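Local coordinates for putative N-acetylmuramoyl-L-alanine amidase,autolysin cwp6 (Peptoclostridium difficile, PDB 5J72), which probably cleaves the bond between N-acetylmuramoyl groups and L-alanine in peptidoglycan with a zinc-dependent amidase domain, and carries CWB2 modules that anchor it to the cell wall, at residues A605-D608 against D612-K615; L7-V12 against E362-L367; E513-S518 against Y588-R593; D345-N350 against A369-I374; T489-S494 against G632-V637. One frame throughout, in Å; residues are numbered along the deposited sequence.

Three of the contacts belong to the amidase domain. Contacts 1 and 3 are buried there, in different places: contact 1 ties the end of strand 599-606 to a helix on the Glu477 side of the zinc site, contact 3 seats a short helix near His530. Contact 5 pairs two helices over the same sheet, with an apolar inner half and a polar outer one. Contacts 2 and 4 both use strand 362-370 of the cell wall-binding region, and both are polar and only partly buried. Contact 2 is made by one arginine against a serine and joins the N-terminal domain; in contact 4 one serine is held twice, by a histidine and an arginine. Contacts 4 and 5 touch through His347 and Glu490.

Contact 1: A605-D608 against D612-K615; sequences AFID and DMDK
The carboxylate of Asp612 meets the backbone of Phe606 in the one hydrogen bond between the two segments: Phe606 N to Asp612 OD1, 3.0 Å and nearly straight at 171°. The oxygen offers its anti lone pair, the one turned away from OD2, and the same atom also accepts from the backbone N of Gly540. One buried carboxylate oxygen thereby ties down two separate pieces of main chain. It also lies at the edge of the Phe606 ring, which runs alongside the carboxylate with the two planes 52° apart.

Here strand 599-606 of the amidase sheet ends in a corner, and the chain returns as helix 610-614, so Asp612 faces the strand and Met613 bends back to it. The side chain of Ile607 lies about 4 Å from that of Glu477, a zinc ligand, which puts the turn close to the metal site.

The apolar part is carried by Met613. Its chain bends at chi2 (-69°) and again at chi3, bringing the methyl CE back over the main chain, 3.5 Å from Phe606 O and 4.2 Å from Ala605 CB. The sulfur SD sits 3.8 Å from Ile607 CG1, while Met613 CG rests 3.4 Å from Ile607 O, an oxygen hydrogen-bonded to Ser469 OG.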
# COMPACT_ATOMS: atom_id res chain seq x y z
N ALA A 605 -20.30 24.23 2.33
CA ALA A 605 -20.89 24.58 3.61
C ALA A 605 -20.11 25.79 4.15
O ALA A 605 -19.08 26.16 3.56
CB ALA A 605 -20.71 23.41 4.56
N PHE A 606 -20.61 26.41 5.24
CA PHE A 606 -19.93 27.55 5.87
C PHE A 606 -19.02 26.94 6.85
O PHE A 606 -19.48 26.31 7.79
CB PHE A 606 -20.92 28.52 6.56
CG PHE A 606 -21.50 29.51 5.57
CD1 PHE A 606 -22.35 29.09 4.56
CD2 PHE A 606 -21.12 30.84 5.60
CE1 PHE A 606 -22.80 29.98 3.60
CE2 PHE A 606 -21.58 31.72 4.63
CZ PHE A 606 -22.42 31.28 3.64
N ILE A 607 -17.70 27.12 6.65
CA ILE A 607 -16.68 26.51 7.53
C ILE A 607 -16.65 27.17 8.94
O ILE A 607 -16.05 26.61 9.86
CB ILE A 607 -15.27 26.59 6.83
CG1 ILE A 607 -14.38 25.46 7.37
CG2 ILE A 607 -14.59 27.99 7.06
CD1 ILE A 607 -13.15 25.28 6.49
N ASP A 608 -17.33 28.34 9.10
CA ASP A 608 -17.43 29.08 10.38
C ASP A 608 -18.86 28.94 10.92
O ASP A 608 -19.24 29.69 11.81
CB ASP A 608 -17.10 30.59 10.19
CG ASP A 608 -17.94 31.26 9.09
OD1 ASP A 608 -17.87 32.51 8.96
OD2 ASP A 608 -18.68 30.53 8.36
N ASP A 612 -23.41 23.55 10.29
CA ASP A 612 -22.86 22.98 9.05
C ASP A 612 -21.67 22.10 9.36
O ASP A 612 -21.63 20.95 8.94
CB ASP A 612 -22.40 24.12 8.10
CG ASP A 612 -23.51 24.83 7.36
OD1 ASP A 612 -23.21 25.73 6.55
OD2 ASP A 612 -24.69 24.48 7.59
N MET A 613 -20.68 22.63 10.14
CA MET A 613 -19.45 21.89 10.47
C MET A 613 -19.69 20.67 11.34
O MET A 613 -18.91 19.71 11.29
CB MET A 613 -18.46 22.84 11.16
CG MET A 613 -17.96 23.87 10.20
SD MET A 613 -16.90 23.03 8.96
CE MET A 613 -17.88 23.15 7.62
N ASP A 614 -20.78 20.68 12.15
CA ASP A 614 -21.10 19.49 12.96
C ASP A 614 -21.43 18.27 11.99
O ASP A 614 -21.25 17.11 12.36
CB ASP A 614 -22.34 19.79 13.86
CG ASP A 614 -21.99 20.55 15.14
OD1 ASP A 614 -20.77 20.70 15.43
OD2 ASP A 614 -22.92 21.00 15.84
N LYS A 615 -21.91 18.56 10.77
CA LYS A 615 -22.20 17.50 9.83
C LYS A 615 -20.92 17.10 9.03
O LYS A 615 -20.98 16.19 8.19
CB LYS A 615 -23.31 17.93 8.85
CG LYS A 615 -24.66 18.12 9.53
CD LYS A 615 -25.55 19.00 8.69
CE LYS A 615 -26.83 19.34 9.43
NZ LYS A 615 -26.61 20.50 10.34

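Contact 2: L7-V12 against E362-L367; sequences LQRKSV and ELSAML
Arg9 lays one face of its guanidinium against Ser364, and this single pair makes the contact. The methylene CB of Ser364 stands 3.1 Å above the guanidinium plane, displaced toward its rim, with Arg9 NH1 3.3 Å and Arg9 CZ 3.4 Å from that CB. It is a flat-on approach, a carbon lying over the face of a charged plane. A water spans the polar ends of the pair: it lies 2.8 Å from Ser364 OG and takes a weak, long bond of 3.4 Å from Arg9 NH1.

The next shell explains why the plane stays put. On the opposite face, toward the rim, lies the amide carbon of the preceding residue, Gln8 CD, 3.7 Å above the plane, and that amide is itself pinned, through OE1 to Asn19 N and through NE2 to Lys386 O. Around its edge the guanidinium gives NE to Lys17 O and NH2 to Leu387 O. Leu387 O is also hydrogen-bonded to Ser364 OG, which reaches it from a chi1 of 59°, between the backbone N and the carbonyl carbon. An extended run from CG to NE carries the arginine's charge from the N-terminal domain across to a CWB2 domain, at the corner where strand 362-370 is broken.

Arg9 is therefore held by carbonyl oxygens, a water that it reaches only weakly and neutral atoms on both faces. Its positive charge is probably balanced by carbonyl dipoles at this domain junction, and one shared carbonyl, Leu387 O, couples arginine and serine.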
# COMPACT_ATOMS: atom_id res chain seq x y z
N LEU A 7 19.39 -15.07 -0.99
CA LEU A 7 19.48 -13.80 -1.71
C LEU A 7 18.19 -13.02 -1.46
O LEU A 7 17.09 -13.59 -1.50
CB LEU A 7 19.61 -14.04 -3.24
CG LEU A 7 20.90 -14.84 -3.61
CD1 LEU A 7 20.96 -14.92 -5.19
CD2 LEU A 7 22.16 -14.19 -2.99
N GLN A 8 18.32 -11.74 -1.19
CA GLN A 8 17.07 -10.96 -0.89
C GLN A 8 16.14 -10.74 -2.11
O GLN A 8 14.91 -10.91 -2.01
CB GLN A 8 17.48 -9.63 -0.30
CG GLN A 8 16.25 -8.68 -0.04
CD GLN A 8 16.73 -7.34 0.47
OE1 GLN A 8 17.83 -6.90 0.13
NE2 GLN A 8 15.88 -6.63 1.28
N ARG A 9 16.73 -10.42 -3.29
CA ARG A 9 15.96 -10.05 -4.51
C ARG A 9 16.31 -10.90 -5.67
O ARG A 9 17.48 -11.18 -5.85
CB ARG A 9 16.33 -8.61 -4.98
CG ARG A 9 16.43 -7.57 -3.87
CD ARG A 9 16.16 -6.12 -4.36
NE ARG A 9 16.39 -5.25 -3.19
CZ ARG A 9 15.48 -4.93 -2.27
NH1 ARG A 9 15.81 -4.19 -1.22
NH2 ARG A 9 14.23 -5.32 -2.40
N LYS A 10 15.31 -11.33 -6.47
CA LYS A 10 15.58 -12.14 -7.65
C LYS A 10 15.28 -11.31 -8.92
O LYS A 10 15.54 -11.75 -10.05
CB LYS A 10 14.69 -13.36 -7.64
CG LYS A 10 14.96 -14.27 -6.40
CD LYS A 10 16.46 -14.63 -6.34
CE LYS A 10 16.79 -15.95 -6.96
NZ LYS A 10 15.69 -17.00 -6.81
N SER A 11 14.70 -10.13 -8.74
CA SER A 11 14.43 -9.19 -9.86
C SER A 11 15.04 -7.85 -9.44
O SER A 11 14.71 -7.34 -8.34
CB SER A 11 12.93 -9.08 -10.09
OG SER A 11 12.66 -8.24 -11.19
N VAL A 12 15.96 -7.28 -10.23
CA VAL A 12 16.64 -6.04 -9.85
C VAL A 12 16.69 -5.08 -11.08
O VAL A 12 16.16 -5.44 -12.12
CB VAL A 12 18.09 -6.35 -9.35
CG1 VAL A 12 18.03 -7.26 -8.09
CG2 VAL A 12 18.92 -7.02 -10.44
N GLU A 362 13.07 6.94 -2.58
CA GLU A 362 13.40 5.87 -3.56
C GLU A 362 13.16 4.51 -2.92
O GLU A 362 13.90 4.11 -2.02
CB GLU A 362 14.88 5.99 -4.02
CG GLU A 362 15.11 7.39 -4.59
CD GLU A 362 16.38 7.52 -5.43
OE1 GLU A 362 17.39 6.84 -5.11
OE2 GLU A 362 16.34 8.31 -6.41
N LEU A 363 12.13 3.82 -3.34
CA LEU A 363 11.84 2.52 -2.72
C LEU A 363 12.57 1.42 -3.52
O LEU A 363 12.86 1.62 -4.70
CB LEU A 363 10.34 2.27 -2.80
CG LEU A 363 9.48 3.36 -2.10
CD1 LEU A 363 8.02 3.05 -2.47
CD2 LEU A 363 9.76 3.39 -0.59
N SER A 364 12.84 0.29 -2.90
CA SER A 364 13.47 -0.80 -3.66
C SER A 364 12.38 -1.46 -4.50
O SER A 364 12.67 -2.07 -5.52
CB SER A 364 14.05 -1.82 -2.69
OG SER A 364 12.97 -2.31 -1.90
N ALA A 365 11.11 -1.38 -4.07
CA ALA A 365 10.04 -2.02 -4.84
C ALA A 365 8.69 -1.56 -4.37
O ALA A 365 8.61 -0.88 -3.35
CB ALA A 365 10.10 -3.51 -4.66
N MET A 366 7.63 -1.93 -5.10
CA MET A 366 6.27 -1.64 -4.65
C MET A 366 5.51 -2.79 -5.04
O MET A 366 5.57 -3.17 -6.19
CB MET A 366 5.66 -0.36 -5.32
CG MET A 366 4.20 -0.10 -4.89
SD MET A 366 4.19 0.72 -3.30
CE MET A 366 4.47 2.44 -3.83
N LEU A 367 4.80 -3.43 -4.10
CA LEU A 367 3.99 -4.59 -4.47
C LEU A 367 2.55 -4.11 -4.58
O LEU A 367 2.04 -3.53 -3.62
CB LEU A 367 4.09 -5.73 -3.38
CG LEU A 367 5.45 -6.53 -3.39
CD1 LEU A 367 6.51 -5.68 -2.64
CD2 LEU A 367 5.31 -7.90 -2.69
O HOH W 1 14.06 -1.95 0.67

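Contact 3: E513-S518 against Y588-R593; sequences ERTALS and YLYVLR
Thr515 presses its hydroxyl into the angle between Tyr590 and Val591, and this is the tight part of the contact. Thr515 OG1 lies 3.4 Å from both Tyr590 CD1 and Tyr590 CE1, close to the ring plane, so it meets the tyrosine edge and not its face. Roughly at right angles to that approach, Val591 CG1 comes to 3.7 Å from the same oxygen. With chi1 at -47°, OG1 stands beside its own backbone N and bonds back to Leu511 O one turn earlier, so its polar need is met inside its own helix while the two partners supply only carbon. The backbones are close here, Thr515 CA to Val591 CA being 5.6 Å.

Val591 faces inward, onto Phe526 and Ser528 of strand 525-532. Tyr590 spans both sides: its CD1-CE1 edge belongs to the tight part, but the residue as a whole, with CG anti to the backbone N (chi1 -168°), lies at the partly exposed margin, where Glu513 and Ala516 already belong to the surface.

Helix 511-521 and the short helix 590-593 thus pack together beside the central sheet, the layered alpha/beta build of Amidase_3 enzymes. Strand 525-532 carries His530, a zinc ligand whose side chain is about 6 Å from that of Val591.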
# COMPACT_ATOMS: atom_id res chain seq x y z
N GLU A 513 -3.57 29.30 -13.26
CA GLU A 513 -2.99 27.97 -13.59
C GLU A 513 -4.13 26.87 -13.62
O GLU A 513 -4.17 26.01 -14.51
CB GLU A 513 -1.94 27.58 -12.53
CG GLU A 513 -1.26 26.31 -13.03
CD GLU A 513 -0.03 25.87 -12.23
OE1 GLU A 513 0.32 26.52 -11.20
OE2 GLU A 513 0.58 24.84 -12.66
N ARG A 514 -5.06 26.94 -12.66
CA ARG A 514 -6.19 25.99 -12.61
C ARG A 514 -6.97 26.13 -13.85
O ARG A 514 -7.41 25.13 -14.43
CB ARG A 514 -7.03 26.29 -11.38
CG ARG A 514 -6.21 26.14 -10.09
CD ARG A 514 -6.88 26.88 -8.96
NE ARG A 514 -6.02 27.04 -7.80
CZ ARG A 514 -6.20 26.43 -6.64
NH1 ARG A 514 -7.20 25.55 -6.48
NH2 ARG A 514 -5.41 26.71 -5.61
N THR A 515 -7.23 27.39 -14.30
CA THR A 515 -8.00 27.57 -15.52
C THR A 515 -7.25 27.13 -16.75
O THR A 515 -7.85 26.50 -17.64
CB THR A 515 -8.45 29.05 -15.67
OG1 THR A 515 -8.98 29.47 -14.39
CG2 THR A 515 -9.57 29.16 -16.67
N ALA A 516 -5.94 27.42 -16.83
CA ALA A 516 -5.16 26.98 -18.02
C ALA A 516 -5.24 25.47 -18.13
O ALA A 516 -5.39 24.94 -19.22
CB ALA A 516 -3.70 27.38 -17.88
N LEU A 517 -5.17 24.78 -16.97
CA LEU A 517 -5.24 23.33 -16.95
C LEU A 517 -6.55 22.91 -17.51
O LEU A 517 -6.60 21.99 -18.35
CB LEU A 517 -5.10 22.78 -15.52
CG LEU A 517 -5.14 21.24 -15.42
CD1 LEU A 517 -4.00 20.64 -16.28
CD2 LEU A 517 -4.95 20.83 -13.98
N SER A 518 -7.64 23.54 -17.06
CA SER A 518 -8.97 23.17 -17.58
C SER A 518 -9.03 23.33 -19.10
O SER A 518 -9.52 22.47 -19.81
CB SER A 518 -10.03 24.08 -16.97
OG SER A 518 -11.33 23.61 -17.28
N TYR A 588 -17.92 36.91 -12.28
CA TYR A 588 -16.99 37.44 -11.29
C TYR A 588 -15.83 36.45 -11.00
O TYR A 588 -14.68 36.86 -10.89
CB TYR A 588 -17.80 37.64 -10.05
CG TYR A 588 -16.97 38.01 -8.85
CD1 TYR A 588 -16.68 37.07 -7.87
CD2 TYR A 588 -16.50 39.30 -8.68
CE1 TYR A 588 -15.94 37.42 -6.75
CE2 TYR A 588 -15.76 39.65 -7.56
CZ TYR A 588 -15.49 38.71 -6.59
OH TYR A 588 -14.78 39.06 -5.47
N LEU A 589 -16.17 35.16 -10.84
CA LEU A 589 -15.15 34.15 -10.51
C LEU A 589 -14.27 33.85 -11.68
O LEU A 589 -14.70 33.47 -12.77
CB LEU A 589 -15.88 32.84 -10.04
CG LEU A 589 -16.58 32.99 -8.74
CD1 LEU A 589 -17.54 31.79 -8.55
CD2 LEU A 589 -15.61 33.06 -7.55
N TYR A 590 -12.97 34.01 -11.46
CA TYR A 590 -11.97 33.74 -12.49
C TYR A 590 -12.14 32.36 -13.11
O TYR A 590 -12.08 32.22 -14.35
CB TYR A 590 -10.55 33.84 -11.84
CG TYR A 590 -9.43 33.87 -12.85
CD1 TYR A 590 -9.09 32.73 -13.57
CD2 TYR A 590 -8.71 35.04 -13.10
CE1 TYR A 590 -8.08 32.75 -14.52
CE2 TYR A 590 -7.70 35.08 -14.06
CZ TYR A 590 -7.39 33.92 -14.76
OH TYR A 590 -6.40 33.93 -15.72
N VAL A 591 -12.39 31.31 -12.27
CA VAL A 591 -12.41 29.95 -12.93
C VAL A 591 -13.65 29.74 -13.77
O VAL A 591 -13.72 28.75 -14.52
CB VAL A 591 -12.22 28.82 -11.89
CG1 VAL A 591 -10.85 28.99 -11.21
CG2 VAL A 591 -13.33 28.84 -10.83
N LEU A 592 -14.64 30.64 -13.63
CA LEU A 592 -15.84 30.55 -14.48
C LEU A 592 -15.62 31.42 -15.72
O LEU A 592 -15.74 30.97 -16.85
CB LEU A 592 -17.07 31.04 -13.68
CG LEU A 592 -17.89 29.93 -13.02
CD1 LEU A 592 -17.02 29.09 -12.11
CD2 LEU A 592 -19.04 30.51 -12.25
N ARG A 593 -15.24 32.68 -15.50
CA ARG A 593 -15.08 33.64 -16.60
C ARG A 593 -14.05 33.24 -17.59
O ARG A 593 -14.25 33.43 -18.79
CB ARG A 593 -14.74 35.02 -15.98
CG ARG A 593 -14.52 36.15 -17.06
CD ARG A 593 -14.25 37.49 -16.33
NE ARG A 593 -12.89 37.52 -15.79
CZ ARG A 593 -12.55 37.36 -14.51
NH1 ARG A 593 -13.49 37.18 -13.58
NH2 ARG A 593 -11.27 37.33 -14.15

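Contact 4: D345-N350 against A369-I374; sequences DRHETN and AKSDII
The imidazole of His347 has its edge turned to Ser371 and one face under its helical neighbour: Arg346 CG lies 3.8 Å above the centre of the ring. In the ring plane His347 NE2 faces Ser371 OG at 2.7 Å, in a bond straight to 171° that either group could donate. The second flat group, the guanidinium of Arg346, works from near its edge, the oxygen it meets lying 18° out of its plane. Arg346 NH1 gives a 2.8 Å bond to Ser371 O, bent to 139° and reaching the carbonyl from a tilt out of its plane. One serine is thereby gripped twice, by hydroxyl and by backbone oxygen, from consecutive helix residues. The arginine chain bends at chi3, which turns NH1 to the carbonyl, and its charge also makes a cation-pi contact with Tyr271.

This joins the first turn of helix 346-357 to the loop just beyond strand 362-370 in a CWB2 domain, the strand running parallel to 391-394. Ser371, just past the C-terminal end of that strand, still pairs by its backbone with Thr394, so the side chains of the helix start hold the end of the strand where it passes into loop.

The helix start is fixed by its N-cap. Asp345 OD1 accepts from Glu348 N at 2.9 Å, met almost along the C-O axis, and weakly from His347 N, while Asp345 O takes both Thr349 N and, at 2.8 Å, Thr349 OG1. The other carboxylate oxygen of Asp345 forms a salt bridge with Lys623, on a helix of the amidase domain.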
# COMPACT_ATOMS: atom_id res chain seq x y z
N ASP A 345 -10.70 5.85 4.37
CA ASP A 345 -11.05 4.53 3.95
C ASP A 345 -9.76 3.64 3.75
O ASP A 345 -8.68 4.12 4.08
CB ASP A 345 -11.83 4.54 2.64
CG ASP A 345 -11.12 5.17 1.42
OD1 ASP A 345 -9.88 5.12 1.35
OD2 ASP A 345 -11.82 5.71 0.55
N ARG A 346 -9.90 2.41 3.25
CA ARG A 346 -8.75 1.48 3.13
C ARG A 346 -7.65 2.07 2.22
O ARG A 346 -6.47 1.79 2.47
CB ARG A 346 -9.23 0.09 2.62
CG ARG A 346 -9.69 0.14 1.17
CD ARG A 346 -10.29 -1.19 0.73
NE ARG A 346 -11.53 -1.44 1.43
CZ ARG A 346 -12.36 -2.43 1.15
NH1 ARG A 346 -12.09 -3.28 0.17
NH2 ARG A 346 -13.47 -2.59 1.86
N HIS A 347 -8.01 2.92 1.20
CA HIS A 347 -7.00 3.44 0.29
C HIS A 347 -6.29 4.58 0.89
O HIS A 347 -5.07 4.65 0.77
CB HIS A 347 -7.63 3.83 -1.05
CG HIS A 347 -8.38 2.69 -1.66
ND1 HIS A 347 -9.74 2.74 -1.86
CD2 HIS A 347 -7.97 1.48 -2.12
CE1 HIS A 347 -10.13 1.60 -2.41
NE2 HIS A 347 -9.08 0.82 -2.58
N GLU A 348 -7.03 5.52 1.57
CA GLU A 348 -6.32 6.60 2.25
C GLU A 348 -5.49 6.04 3.35
O GLU A 348 -4.37 6.53 3.58
CB GLU A 348 -7.28 7.72 2.84
CG GLU A 348 -6.39 8.94 3.18
CD GLU A 348 -7.23 10.14 3.63
OE1 GLU A 348 -8.35 9.92 4.08
OE2 GLU A 348 -6.73 11.27 3.54
N THR A 349 -5.97 5.01 4.05
CA THR A 349 -5.11 4.49 5.14
C THR A 349 -3.81 3.81 4.53
O THR A 349 -2.73 3.96 5.04
CB THR A 349 -5.89 3.44 5.92
OG1 THR A 349 -7.10 4.07 6.45
CG2 THR A 349 -5.06 2.89 7.06
N ASN A 350 -4.00 3.10 3.42
CA ASN A 350 -2.83 2.49 2.73
C ASN A 350 -1.83 3.59 2.37
O ASN A 350 -0.62 3.47 2.63
CB ASN A 350 -3.34 1.76 1.52
CG ASN A 350 -2.21 1.02 0.80
OD1 ASN A 350 -1.83 1.42 -0.32
ND2 ASN A 350 -1.61 -0.06 1.40
N ALA A 369 -1.49 -4.88 -4.94
CA ALA A 369 -2.54 -5.85 -4.83
C ALA A 369 -3.93 -5.15 -4.97
O ALA A 369 -4.07 -3.96 -4.72
CB ALA A 369 -2.50 -6.51 -3.44
N LYS A 370 -4.92 -5.93 -5.38
CA LYS A 370 -6.28 -5.46 -5.51
C LYS A 370 -6.80 -5.17 -4.14
O LYS A 370 -6.59 -5.98 -3.25
CB LYS A 370 -7.11 -6.57 -6.16
CG LYS A 370 -6.74 -6.78 -7.64
CD LYS A 370 -7.54 -7.96 -8.29
CE LYS A 370 -7.14 -9.30 -7.72
NZ LYS A 370 -8.10 -10.39 -8.09
N SER A 371 -7.56 -4.09 -3.93
CA SER A 371 -8.03 -3.80 -2.56
C SER A 371 -9.36 -4.44 -2.26
O SER A 371 -9.86 -4.26 -1.14
CB SER A 371 -8.19 -2.30 -2.37
OG SER A 371 -9.03 -1.80 -3.41
N ASP A 372 -9.97 -5.16 -3.20
CA ASP A 372 -11.27 -5.78 -2.90
C ASP A 372 -11.17 -7.11 -2.19
O ASP A 372 -12.18 -7.61 -1.73
CB ASP A 372 -12.13 -6.00 -4.17
CG ASP A 372 -11.44 -6.75 -5.29
OD1 ASP A 372 -12.08 -7.62 -5.91
OD2 ASP A 372 -10.29 -6.45 -5.58
N ILE A 373 -10.00 -7.67 -2.07
CA ILE A 373 -9.91 -8.94 -1.36
C ILE A 373 -8.85 -8.78 -0.29
O ILE A 373 -8.08 -7.81 -0.35
CB ILE A 373 -9.56 -10.05 -2.34
CG1 ILE A 373 -8.35 -9.63 -3.19
CG2 ILE A 373 -10.78 -10.33 -3.26
CD1 ILE A 373 -8.01 -10.70 -4.18
N ILE A 374 -8.82 -9.64 0.66
CA ILE A 374 -7.79 -9.50 1.69
C ILE A 374 -6.60 -10.49 1.42
O ILE A 374 -5.47 -10.16 1.69
CB ILE A 374 -8.42 -9.91 3.06
CG1 ILE A 374 -9.53 -8.88 3.47
CG2 ILE A 374 -7.34 -10.00 4.13
CD1 ILE A 374 -8.95 -7.52 3.71

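Contact 5: T489-S494 against G632-V637; sequences TEYLRS and GIEDTV
Two helices that pack over the amidase sheet, 477-494 and 619-637, meet here through Tyr491 and Leu492 on one and Ile633 and Glu634 on the other. Their local axes approach to 10.3 Å with a crossing angle of -41°, both running in broadly the same direction. Helices lying side by side on a central sheet in this way are part of the alpha/beta architecture of the Amidase_3 catalytic domain.

The inner half is apolar. Leu492 CD2 touches Ile633 CG2 at 3.9 Å, and Leu492 CD1 stands 4.1 Å from Ile633 CD1, the two side chains crossing at about a right angle. Both residues also rest on Val454 of strand 453-458, so the pair packs between helices and sheet. Leu492 CD2 further reaches the backbone of the facing helix, 4.1 Å from Glu634 N.

On the outer side, where the residues are partly exposed, the contact turns polar. Each of the two side chains starts with CG anti to its own backbone nitrogen, and both reach toward the facing helix: the tyrosine by its ring, the glutamate by an extended chain. Their long axes cross at roughly a right angle, and ring and carboxylate planes are 78° apart. The glutamate also packs on Lys495, which follows Ser494 in the chain. Glu634 OE1 lies at the edge of the Tyr491 ring, in its plane. Tyr491 OH donates to Glu634 OE1 over a short 2.5 Å, the hydroxyl approaching that oxygen on its syn side and 28° out of the carboxylate plane.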
# COMPACT_ATOMS: atom_id res chain seq x y z
N THR A 489 -13.08 12.75 -6.43
CA THR A 489 -12.32 12.10 -7.49
C THR A 489 -12.45 10.57 -7.39
O THR A 489 -12.63 9.87 -8.40
CB THR A 489 -10.79 12.53 -7.34
OG1 THR A 489 -10.75 13.94 -7.57
CG2 THR A 489 -9.90 11.88 -8.38
N GLU A 490 -12.36 10.08 -6.18
CA GLU A 490 -12.41 8.63 -5.95
C GLU A 490 -13.80 8.08 -6.47
O GLU A 490 -13.85 7.06 -7.13
CB GLU A 490 -12.34 8.37 -4.45
CG GLU A 490 -12.07 6.90 -4.22
CD GLU A 490 -10.55 6.59 -4.41
OE1 GLU A 490 -9.86 7.33 -5.14
OE2 GLU A 490 -10.08 5.63 -3.82
N TYR A 491 -14.89 8.80 -6.16
CA TYR A 491 -16.21 8.33 -6.64
C TYR A 491 -16.26 8.36 -8.12
O TYR A 491 -16.65 7.36 -8.75
CB TYR A 491 -17.33 9.20 -6.06
CG TYR A 491 -18.66 8.74 -6.64
CD1 TYR A 491 -19.33 7.65 -6.09
CD2 TYR A 491 -19.19 9.33 -7.78
CE1 TYR A 491 -20.49 7.15 -6.68
CE2 TYR A 491 -20.36 8.86 -8.37
CZ TYR A 491 -21.00 7.76 -7.82
OH TYR A 491 -22.15 7.29 -8.42
N LEU A 492 -15.83 9.46 -8.76
CA LEU A 492 -15.89 9.51 -10.22
C LEU A 492 -15.07 8.41 -10.89
O LEU A 492 -15.50 7.81 -11.89
CB LEU A 492 -15.40 10.89 -10.71
CG LEU A 492 -16.40 12.02 -10.32
CD1 LEU A 492 -15.80 13.41 -10.60
CD2 LEU A 492 -17.69 11.85 -11.20
N ARG A 493 -13.86 8.17 -10.36
CA ARG A 493 -13.03 7.14 -10.98
C ARG A 493 -13.65 5.77 -10.83
O ARG A 493 -13.49 4.95 -11.73
CB ARG A 493 -11.62 7.11 -10.34
CG ARG A 493 -10.87 8.36 -10.66
CD ARG A 493 -9.38 8.22 -10.30
NE ARG A 493 -8.68 9.40 -10.83
CZ ARG A 493 -7.51 9.82 -10.38
NH1 ARG A 493 -6.88 9.17 -9.40
NH2 ARG A 493 -6.94 10.90 -10.91
N SER A 494 -14.28 5.50 -9.71
CA SER A 494 -14.90 4.20 -9.49
C SER A 494 -16.08 3.97 -10.48
O SER A 494 -16.52 2.83 -10.65
CB SER A 494 -15.39 4.09 -8.06
OG SER A 494 -16.63 4.76 -7.93
N GLY A 632 -23.44 14.01 -8.14
CA GLY A 632 -24.04 15.12 -8.90
C GLY A 632 -23.32 15.35 -10.20
O GLY A 632 -23.92 15.65 -11.21
N ILE A 633 -21.96 15.25 -10.20
CA ILE A 633 -21.21 15.43 -11.43
C ILE A 633 -21.53 14.29 -12.44
O ILE A 633 -21.70 14.55 -13.64
CB ILE A 633 -19.67 15.47 -11.15
CG1 ILE A 633 -19.35 16.80 -10.37
CG2 ILE A 633 -18.82 15.37 -12.49
CD1 ILE A 633 -17.85 16.82 -9.81
N GLU A 634 -21.53 13.05 -11.95
CA GLU A 634 -21.84 11.89 -12.80
C GLU A 634 -23.28 12.09 -13.41
O GLU A 634 -23.47 11.82 -14.61
CB GLU A 634 -21.79 10.63 -11.94
CG GLU A 634 -22.32 9.42 -12.70
CD GLU A 634 -22.43 8.19 -11.79
OE1 GLU A 634 -22.87 8.32 -10.63
OE2 GLU A 634 -22.04 7.11 -12.27
N ASP A 635 -24.23 12.54 -12.61
CA ASP A 635 -25.57 12.85 -13.10
C ASP A 635 -25.50 13.73 -14.30
O ASP A 635 -26.25 13.54 -15.27
CB ASP A 635 -26.38 13.67 -12.11
CG ASP A 635 -26.81 12.91 -10.90
OD1 ASP A 635 -26.87 11.67 -10.96
OD2 ASP A 635 -27.13 13.55 -9.87
N THR A 636 -24.62 14.70 -14.24
CA THR A 636 -24.47 15.67 -15.28
C THR A 636 -23.72 15.21 -16.50
O THR A 636 -24.22 15.47 -17.61
CB THR A 636 -23.74 16.91 -14.67
OG1 THR A 636 -24.44 17.34 -13.52
CG2 THR A 636 -23.69 18.07 -15.65
N VAL A 637 -22.59 14.51 -16.37
CA VAL A 637 -21.81 14.20 -17.58
C VAL A 637 -22.04 12.82 -18.19
O VAL A 637 -21.57 12.61 -19.31
CB VAL A 637 -20.26 14.36 -17.30
CG1 VAL A 637 -19.92 15.77 -16.74
CG2 VAL A 637 -19.80 13.31 -16.32